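Local coordinates for protein FdhC (Acinetobacter nosocomialis, PDB 5KTD) that probably acts as a GNAT-family acyltransferase, and binds coenzyme A together with a dTDP-linked sugar carrying a 3-hydroxybutanoyl amide, at residues Ile68-Asp73 with His102-Ala107; Gly78-Tyr83 with Gly95-Asn100. All coordinates share one frame; numbering follows the deposited sequence.

Contact 2 lies near the middle of the chain, about 5 Å from its centre, where strands 75-86 and 91-99 form a beta hairpin of the mixed sheet. Contact 1 is nearer the surface, its centre 14 Å from that of contact 2, and joins the end of strand 64-70 to the loop leading into helix 107-122. Along the chain the order is 68-73, 78-83, 95-100, 102-107, so contact 1 encloses contact 2. They meet where I68 N approaches G78 O at 2.8 Å, a probable hydrogen bond between neighbouring strands, and where A107 packs on L99. Contact 1 meets the phosphates of coenzyme A; contact 2 meets its pantetheine and the sugar nucleotide.

Contact 1. Residues Ile68-Asp73 with His102-Ala107; sequences IFRSDD and HKTKYA. With COA (coenzyme A), chain D.
The backbones of 68-73 and 102-107 stay well apart, R70 and T104 being the closest pair at 6.6 Å between their CA atoms, so side chains bridge the space between strand 64-70 and the loop before helix 107-122. R70 does most of this. Its CG lies anti to the backbone N (chi1 -175°) and the chain runs straight to NE, carrying the guanidinium flat against the face of the H102 ring. There the two groups stack, their planes 17° apart and centres 4.3 Å apart, while CD sits over the imidazole face in a CH-pi contact. The other guanidinium face is covered by T104 CG2, centred over it at 3.8 Å above the plane; T104 OG1 turns instead to T10.

In-plane bonds fix the rotation of the guanidinium. R70 NH1 donates to H102 O at 2.7 Å, approaching from above the carbonyl plane, and R70 NE and NH2 hold D72 in a side-on salt bridge, NE 3.0 Å from D72 OD1. At the imidazole edge H102 NE2 donates almost linearly (173°) to the syn lone pair of D73 OD2 at 2.8 Å, and D73 OD1 bonds to S75. H102 has two conformers; its ring contacts describe one and are provisional.

Beyond this layered group the loop faces coenzyme A. K103 NZ reaches O4A of the pyrophosphate at 2.8 Å, and K105 NZ meets O7A of the 3'-phosphate at 2.9 Å. T104-A107 forms a type I turn, and Y106 takes the N-cap position of helix 107-122.

D72 would be expected to stabilise the positive charge of R70. For H102, aspartate and guanidinium would probably pull ionisation opposite ways, leaving its charge undecided, while the two lysines probably offset the negative phosphates.

Contact 2. Residues Gly78-Tyr83 with Gly95-Asn100; sequences GTVRLY and GSWILN. With QUH ([[(2~{R},3~{S},5~{R})-5-[5-methyl-2,4-bis(oxidanylidene)pyrimidin-1-yl]-3-oxidanyl-oxolan-2-yl]methoxy-oxidanyl-phosphoryl] [(2~{R},3~{R},4~{S},5~{S},6~{R})-6-methyl-3,5-bis(oxidanyl)-4-[[(3~{R})-3-oxidanylbutanoyl]amino]oxan-2-yl] hydrogen phosphate), chain C.
R81 swings away from its own backbone nitrogen at chi1 (-168°) and then bends at chi3 (62°), which turns NE and NH2 onto a single atom, S96 OG, at 2.8 and 3.0 Å. S96 OG in turn donates to O8 of the sugar nucleotide at 2.6 Å, and R81 NH2 also reaches O10 on the other phosphate. R81 NH2 stands over the centre of one face of the Y83 ring, while the Y83 hydroxyl and S96 N both bond to O5 of the sugar. R81 NH1 also forms a salt bridge with E63.

These residues sit on an antiparallel hairpin, the axes of the two short segments approaching to 4.5 Å, interrupted by a beta bulge: T79 pairs with I98 and R81 with G95, both hydrogen-bonded pairs, yet the register slips by one between them. S96 occupies the extra position with a left-handed backbone. As in other GNAT folds, the bulge in strand 91-99 is consistent with a splay between it and strand 127-133, where the pantetheine of coenzyme A lies, bonded by W97 O and L99 N.

T79 OG1 donates to S96 O at 2.7 Å, and V80 CG2 packs against W97 CD1 at 3.6 Å, the indole NE1 bonding to S111.

Contact 1. Residues Ile68-Asp73 with His102-Ala107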
loop_
_atom_site.group_PDB
_atom_site.type_symbol
_atom_site.label_atom_id
_atom_site.label_comp_id
_atom_site.label_asym_id
_atom_site.label_seq_id
_atom_site.Cartn_x
_atom_site.Cartn_y
_atom_site.Cartn_z
ATOM N N ILE A 68 -7.715 -3.315 -1.919
ATOM C CA ILE A 68 -8.023 -1.981 -2.428
ATOM C C ILE A 68 -9.277 -2.094 -3.292
ATOM O O ILE A 68 -9.354 -2.939 -4.148
ATOM C CB ILE A 68 -6.898 -1.381 -3.269
ATOM C CG1 ILE A 68 -5.551 -1.374 -2.505
ATOM C CG2 ILE A 68 -7.312 0.031 -3.688
ATOM C CD1 ILE A 68 -4.348 -1.066 -3.372
ATOM N N PHE A 69 -10.216 -1.191 -3.075
ATOM C CA PHE A 69 -11.503 -1.180 -3.780
ATOM C C PHE A 69 -11.685 0.150 -4.486
ATOM O O PHE A 69 -11.231 1.149 -4.025
ATOM C CB PHE A 69 -12.691 -1.360 -2.821
ATOM C CG PHE A 69 -12.950 -2.811 -2.412
ATOM C CD1 PHE A 69 -13.823 -3.601 -3.154
ATOM C CD2 PHE A 69 -12.300 -3.390 -1.297
ATOM C CE1 PHE A 69 -14.042 -4.926 -2.797
ATOM C CE2 PHE A 69 -12.546 -4.726 -0.923
ATOM C CZ PHE A 69 -13.412 -5.480 -1.689
ATOM N N ARG A 70 -12.403 0.078 -5.592
ATOM C CA ARG A 70 -12.875 1.189 -6.346
ATOM C C ARG A 70 -14.253 1.578 -5.768
ATOM O O ARG A 70 -15.172 0.736 -5.693
ATOM C CB ARG A 70 -12.977 0.657 -7.732
ATOM C CG ARG A 70 -13.335 1.620 -8.745
ATOM C CD ARG A 70 -13.375 0.902 -10.066
ATOM N NE ARG A 70 -13.884 1.992 -10.872
ATOM C CZ ARG A 70 -13.312 2.542 -11.925
ATOM N NH1 ARG A 70 -12.203 2.053 -12.467
ATOM N NH2 ARG A 70 -13.926 3.581 -12.472
ATOM N N SER A 71 -14.350 2.826 -5.318
ATOM C CA SER A 71 -15.542 3.378 -4.657
ATOM C C SER A 71 -16.818 3.414 -5.495
ATOM O O SER A 71 -17.884 3.220 -4.975
ATOM C CB SER A 71 -15.305 4.816 -4.164
ATOM O OG SER A 71 -14.326 4.886 -3.130
ATOM N N ASP A 72 -16.715 3.701 -6.775
ATOM C CA ASP A 72 -17.928 3.906 -7.561
ATOM C C ASP A 72 -18.769 2.601 -7.725
ATOM O O ASP A 72 -20.020 2.703 -7.711
ATOM C CB ASP A 72 -17.647 4.639 -8.889
ATOM C CG ASP A 72 -16.721 3.915 -9.774
ATOM O OD1 ASP A 72 -16.388 2.743 -9.431
ATOM O OD2 ASP A 72 -16.310 4.491 -10.838
ATOM N N ASP A 73 -18.101 1.425 -7.813
ATOM C CA ASP A 73 -18.769 0.136 -7.976
ATOM C C ASP A 73 -18.448 -0.927 -6.927
ATOM O O ASP A 73 -18.939 -2.057 -7.013
ATOM C CB ASP A 73 -18.533 -0.441 -9.388
ATOM C CG ASP A 73 -17.086 -0.736 -9.680
ATOM O OD1 ASP A 73 -16.243 -0.648 -8.764
ATOM O OD2 ASP A 73 -16.796 -1.067 -10.845
ATOM N N HIS A 102 -8.609 -2.370 -13.802
ATOM C CA HIS A 102 -9.887 -1.700 -13.396
ATOM C C HIS A 102 -9.670 -0.642 -12.319
ATOM O O HIS A 102 -10.619 -0.065 -11.782
ATOM C CB HIS A 102 -10.962 -2.716 -12.952
ATOM C CG HIS A 102 -12.361 -2.147 -12.859
ATOM N ND1 HIS A 102 -12.935 -1.367 -13.843
ATOM C CD2 HIS A 102 -13.305 -2.279 -11.899
ATOM C CE1 HIS A 102 -14.151 -1.010 -13.476
ATOM N NE2 HIS A 102 -14.404 -1.554 -12.301
ATOM N N LYS A 103 -8.417 -0.354 -12.009
ATOM C CA LYS A 103 -8.083 0.664 -11.076
ATOM C C LYS A 103 -8.590 2.034 -11.566
ATOM O O LYS A 103 -8.596 2.313 -12.765
ATOM C CB LYS A 103 -6.555 0.754 -10.911
ATOM C CG LYS A 103 -5.811 1.279 -12.138
ATOM C CD LYS A 103 -4.309 1.020 -12.102
ATOM C CE LYS A 103 -3.603 1.724 -13.278
ATOM N NZ LYS A 103 -2.200 1.232 -13.473
ATOM N N THR A 104 -8.940 2.876 -10.620
ATOM C CA THR A 104 -9.152 4.274 -10.906
ATOM C C THR A 104 -7.810 4.896 -11.231
ATOM O O THR A 104 -6.756 4.416 -10.748
ATOM C CB THR A 104 -9.792 5.053 -9.747
ATOM O OG1 THR A 104 -9.060 4.822 -8.552
ATOM C CG2 THR A 104 -11.258 4.655 -9.555
ATOM N N LYS A 105 -7.845 5.925 -12.090
ATOM C CA LYS A 105 -6.624 6.541 -12.608
ATOM C C LYS A 105 -5.552 6.837 -11.530
ATOM O O LYS A 105 -4.384 6.557 -11.758
ATOM C CB LYS A 105 -6.955 7.857 -13.336
ATOM C CG LYS A 105 -5.766 8.491 -14.049
ATOM C CD LYS A 105 -6.265 9.290 -15.248
ATOM C CE LYS A 105 -5.158 10.050 -15.971
ATOM N NZ LYS A 105 -4.479 9.196 -16.982
ATOM N N TYR A 106 -5.981 7.410 -10.404
ATOM C CA TYR A 106 -5.109 7.881 -9.328
ATOM C C TYR A 106 -5.116 6.950 -8.089
ATOM O O TYR A 106 -4.691 7.363 -6.996
ATOM C CB TYR A 106 -5.494 9.326 -8.904
ATOM C CG TYR A 106 -5.406 10.275 -10.089
ATOM C CD1 TYR A 106 -4.161 10.715 -10.568
ATOM C CD2 TYR A 106 -6.561 10.684 -10.799
ATOM C CE1 TYR A 106 -4.075 11.542 -11.685
ATOM C CE2 TYR A 106 -6.471 11.495 -11.932
ATOM C CZ TYR A 106 -5.246 11.919 -12.351
ATOM O OH TYR A 106 -5.154 12.709 -13.444
ATOM N N ALA A 107 -5.579 5.716 -8.254
ATOM C CA ALA A 107 -5.614 4.746 -7.126
ATOM C C ALA A 107 -4.219 4.585 -6.483
ATOM O O ALA A 107 -4.093 4.445 -5.252
ATOM C CB ALA A 107 -6.100 3.408 -7.595
HETATM N N1A COA D . 1.422 13.588 -7.698
HETATM C C2A COA D . 0.512 13.719 -8.671
HETATM N N3A COA D . 0.201 12.734 -9.504
HETATM C C4A COA D . 0.787 11.534 -9.399
HETATM C C5A COA D . 1.798 11.314 -8.366
HETATM C C6A COA D . 2.095 12.441 -7.501
HETATM N N6A COA D . 2.990 12.335 -6.514
HETATM N N7A COA D . 2.218 10.048 -8.455
HETATM C C8A COA D . 1.558 9.505 -9.502
HETATM N N9A COA D . 0.705 10.412 -10.082
HETATM C C1B COA D . -0.198 10.148 -11.227
HETATM C C2B COA D . 0.513 9.428 -12.368
HETATM O O2B COA D . 1.153 10.250 -13.360
HETATM C C3B COA D . -0.584 8.571 -12.949
HETATM O O3B COA D . -1.360 9.346 -13.868
HETATM P P3B COA D . -1.061 9.145 -15.451
HETATM O O7A COA D . -2.042 8.034 -15.845
HETATM O O8A COA D . -1.485 10.503 -15.962
HETATM O O9A COA D . 0.417 8.820 -15.599
HETATM C C4B COA D . -1.410 8.179 -11.759
HETATM O O4B COA D . -1.171 9.192 -10.765
HETATM C C5B COA D . -1.113 6.755 -11.255
HETATM O O5B COA D . 0.247 6.632 -10.846
HETATM P P1A COA D . 1.196 5.555 -11.542
HETATM O O1A COA D . 2.591 5.895 -11.184
HETATM O O2A COA D . 0.897 5.205 -12.979
HETATM O O3A COA D . 0.861 4.222 -10.698
HETATM P P2A COA D . 0.251 2.859 -11.228
HETATM O O4A COA D . -1.227 2.998 -11.545
HETATM O O5A COA D . 1.134 2.084 -12.141
HETATM O O6A COA D . 0.294 1.991 -9.870
HETATM C CBP COA D . 1.571 0.136 -9.066
HETATM C CCP COA D . 1.577 1.624 -9.367
HETATM C CDP COA D . 2.970 -0.221 -8.577
HETATM C CEP COA D . 0.502 -0.099 -8.005
HETATM C CAP COA D . 1.218 -0.656 -10.346
HETATM O OAP COA D . 2.010 -0.157 -11.449
HETATM C C9P COA D . 1.357 -2.135 -10.196
HETATM O O9P COA D . 0.435 -2.815 -9.753
HETATM N N8P COA D . 2.519 -2.648 -10.601
HETATM C C7P COA D . 2.792 -4.051 -10.643
HETATM C C6P COA D . 3.102 -4.632 -9.267
HETATM C C5P COA D . 4.332 -3.952 -8.680
HETATM O O5P COA D . 5.372 -3.887 -9.351
HETATM N N4P COA D . 4.209 -3.443 -7.466
HETATM C C3P COA D . 5.255 -2.665 -6.806
HETATM C C2P COA D . 6.431 -3.491 -6.238
HETATM S S1P COA D . 7.789 -2.375 -5.751
#

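Contact 2. Residues Gly78-Tyr83 with Gly95-Asn100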
loop_
_atom_site.group_PDB
_atom_site.type_symbol
_atom_site.label_atom_id
_atom_site.label_comp_id
_atom_site.label_asym_id
_atom_site.label_seq_id
_atom_site.Cartn_x
_atom_site.Cartn_y
_atom_site.Cartn_z
ATOM N N GLY A 78 -6.991 -4.119 -6.236
ATOM C CA GLY A 78 -5.632 -4.441 -5.837
ATOM C C GLY A 78 -5.416 -4.789 -4.370
ATOM O O GLY A 78 -6.368 -5.027 -3.614
ATOM N N THR A 79 -4.139 -4.774 -3.986
ATOM C CA THR A 79 -3.713 -5.121 -2.661
ATOM C C THR A 79 -2.666 -4.191 -2.166
ATOM O O THR A 79 -1.965 -3.503 -2.942
ATOM C CB THR A 79 -3.090 -6.499 -2.607
ATOM O OG1 THR A 79 -1.938 -6.531 -3.440
ATOM C CG2 THR A 79 -4.078 -7.497 -3.063
ATOM N N VAL A 80 -2.558 -4.135 -0.854
ATOM C CA VAL A 80 -1.428 -3.431 -0.251
ATOM C C VAL A 80 -1.269 -3.968 1.149
ATOM O O VAL A 80 -2.249 -4.434 1.757
ATOM C CB VAL A 80 -1.573 -1.872 -0.327
ATOM C CG1 VAL A 80 -2.642 -1.425 0.655
ATOM C CG2 VAL A 80 -0.223 -1.193 -0.068
ATOM N N ARG A 81 -0.049 -3.911 1.638
ATOM C CA ARG A 81 0.305 -4.550 2.931
ATOM C C ARG A 81 1.313 -3.753 3.752
ATOM O O ARG A 81 2.299 -3.266 3.185
ATOM C CB ARG A 81 0.865 -5.947 2.658
ATOM C CG ARG A 81 1.010 -6.847 3.868
ATOM C CD ARG A 81 1.172 -8.317 3.460
ATOM N NE ARG A 81 2.391 -8.456 2.666
ATOM C CZ ARG A 81 3.536 -9.088 2.987
ATOM N NH1 ARG A 81 3.687 -9.776 4.105
ATOM N NH2 ARG A 81 4.543 -9.074 2.108
ATOM N N LEU A 82 1.057 -3.660 5.077
ATOM C CA LEU A 82 1.973 -3.152 6.058
ATOM C C LEU A 82 2.484 -4.299 6.870
ATOM O O LEU A 82 1.680 -5.034 7.432
ATOM C CB LEU A 82 1.326 -2.151 7.042
ATOM C CG LEU A 82 0.989 -0.778 6.462
ATOM C CD1 LEU A 82 -0.147 -0.907 5.463
ATOM C CD2 LEU A 82 0.644 0.125 7.618
ATOM N N TYR A 83 3.808 -4.390 7.040
ATOM C CA TYR A 83 4.427 -5.580 7.643
ATOM C C TYR A 83 5.859 -5.296 8.136
ATOM O O TYR A 83 6.449 -4.256 7.858
ATOM C CB TYR A 83 4.373 -6.758 6.634
ATOM C CG TYR A 83 5.258 -6.585 5.390
ATOM C CD1 TYR A 83 4.980 -5.612 4.419
ATOM C CD2 TYR A 83 6.425 -7.431 5.174
ATOM C CE1 TYR A 83 5.812 -5.469 3.300
ATOM C CE2 TYR A 83 7.250 -7.267 4.067
ATOM C CZ TYR A 83 6.952 -6.264 3.130
ATOM O OH TYR A 83 7.731 -6.113 1.980
ATOM N N GLY A 95 4.285 -2.694 1.141
ATOM C CA GLY A 95 4.455 -3.309 -0.168
ATOM C C GLY A 95 3.334 -4.237 -0.489
ATOM O O GLY A 95 2.179 -3.926 -0.143
ATOM N N SER A 96 3.632 -5.344 -1.195
ATOM C CA SER A 96 2.573 -6.161 -1.796
ATOM C C SER A 96 1.581 -5.281 -2.574
ATOM O O SER A 96 0.371 -5.521 -2.563
ATOM C CB SER A 96 1.845 -7.031 -0.755
ATOM O OG SER A 96 2.753 -7.839 -0.030
ATOM N N TRP A 97 2.111 -4.293 -3.277
ATOM C CA TRP A 97 1.317 -3.173 -3.778
ATOM C C TRP A 97 1.039 -3.403 -5.272
ATOM O O TRP A 97 1.953 -3.321 -6.106
ATOM C CB TRP A 97 2.092 -1.905 -3.582
ATOM C CG TRP A 97 1.323 -0.648 -3.860
ATOM C CD1 TRP A 97 0.003 -0.378 -3.583
ATOM C CD2 TRP A 97 1.880 0.544 -4.388
ATOM N NE1 TRP A 97 -0.291 0.916 -3.973
ATOM C CE2 TRP A 97 0.848 1.509 -4.435
ATOM C CE3 TRP A 97 3.176 0.896 -4.831
ATOM C CZ2 TRP A 97 1.046 2.778 -4.920
ATOM C CZ3 TRP A 97 3.386 2.173 -5.326
ATOM C CH2 TRP A 97 2.302 3.101 -5.377
ATOM N N ILE A 98 -0.219 -3.715 -5.563
ATOM C CA ILE A 98 -0.626 -4.160 -6.858
ATOM C C ILE A 98 -1.985 -3.531 -7.144
ATOM O O ILE A 98 -2.863 -3.508 -6.276
ATOM C CB ILE A 98 -0.780 -5.680 -6.976
ATOM C CG1 ILE A 98 0.464 -6.449 -6.492
ATOM C CG2 ILE A 98 -0.987 -6.006 -8.442
ATOM C CD1 ILE A 98 0.194 -7.910 -6.136
ATOM N N LEU A 99 -2.124 -2.981 -8.350
ATOM C CA LEU A 99 -3.410 -2.460 -8.834
ATOM C C LEU A 99 -3.672 -3.028 -10.236
ATOM O O LEU A 99 -2.761 -3.048 -11.064
ATOM C CB LEU A 99 -3.340 -0.948 -8.898
ATOM C CG LEU A 99 -3.355 -0.147 -7.617
ATOM C CD1 LEU A 99 -3.032 1.314 -7.880
ATOM C CD2 LEU A 99 -4.696 -0.270 -6.884
ATOM N N ASN A 100 -4.891 -3.451 -10.531
ATOM C CA ASN A 100 -5.150 -4.095 -11.851
ATOM C C ASN A 100 -5.698 -3.077 -12.835
ATOM O O ASN A 100 -5.822 -1.901 -12.484
ATOM C CB ASN A 100 -6.103 -5.286 -11.692
ATOM C CG ASN A 100 -7.455 -4.902 -11.123
ATOM O OD1 ASN A 100 -7.917 -3.782 -11.254
ATOM N ND2 ASN A 100 -8.086 -5.847 -10.437
HETATM O O1 QUH C . 5.514 -3.460 -3.074
HETATM C C1 QUH C . 6.620 -3.132 -2.621
HETATM C C2 QUH C . 6.954 -1.775 -2.090
HETATM C C3 QUH C . 5.996 -0.725 -2.581
HETATM O O2 QUH C . 6.446 -0.172 -3.827
HETATM C C4 QUH C . 5.886 0.455 -1.652
HETATM N N1 QUH C . 7.677 -4.023 -2.533
HETATM C C5 QUH C . 7.509 -5.460 -2.759
HETATM C C6 QUH C . 8.697 -6.019 -3.545
HETATM O O3 QUH C . 8.795 -5.292 -4.791
HETATM C C7 QUH C . 8.430 -7.500 -3.786
HETATM C C8 QUH C . 9.517 -8.184 -4.610
HETATM O O4 QUH C . 8.301 -8.187 -2.523
HETATM C C9 QUH C . 7.513 -6.202 -1.451
HETATM O O5 QUH C . 6.553 -5.711 -0.538
HETATM C C10 QUH C . 7.300 -7.665 -1.650
HETATM O O6 QUH C . 5.991 -7.861 -2.156
HETATM P P1 QUH C . 5.360 -9.277 -2.120
HETATM O O7 QUH C . 5.822 -10.200 -3.259
HETATM O O8 QUH C . 3.825 -9.001 -2.077
HETATM O O9 QUH C . 5.459 -10.013 -0.693
HETATM P P2 QUH C . 6.694 -10.806 -0.036
HETATM O O10 QUH C . 7.053 -10.293 1.273
HETATM O O11 QUH C . 7.895 -10.856 -0.972
HETATM O O12 QUH C . 6.071 -12.231 0.209
HETATM C C11 QUH C . 6.579 -13.193 1.112
HETATM C C12 QUH C . 6.167 -14.537 0.533
HETATM C C13 QUH C . 6.506 -14.661 -0.962
HETATM O O13 QUH C . 6.859 -16.032 -1.249
HETATM C C14 QUH C . 5.197 -14.422 -1.704
HETATM C C15 QUH C . 4.195 -14.965 -0.708
HETATM O O14 QUH C . 4.752 -14.745 0.627
HETATM N N2 QUH C . 2.876 -14.350 -0.701
HETATM C C16 QUH C . 2.745 -13.035 -0.350
HETATM C C17 QUH C . 1.470 -12.439 -0.269
HETATM C C18 QUH C . 1.259 -10.995 0.131
HETATM C C19 QUH C . 0.360 -13.277 -0.618
HETATM O O15 QUH C . -0.841 -12.818 -0.576
HETATM N N3 QUH C . 0.517 -14.556 -0.958
HETATM C C20 QUH C . 1.738 -15.085 -0.991
HETATM O O16 QUH C . 1.792 -16.356 -1.327
#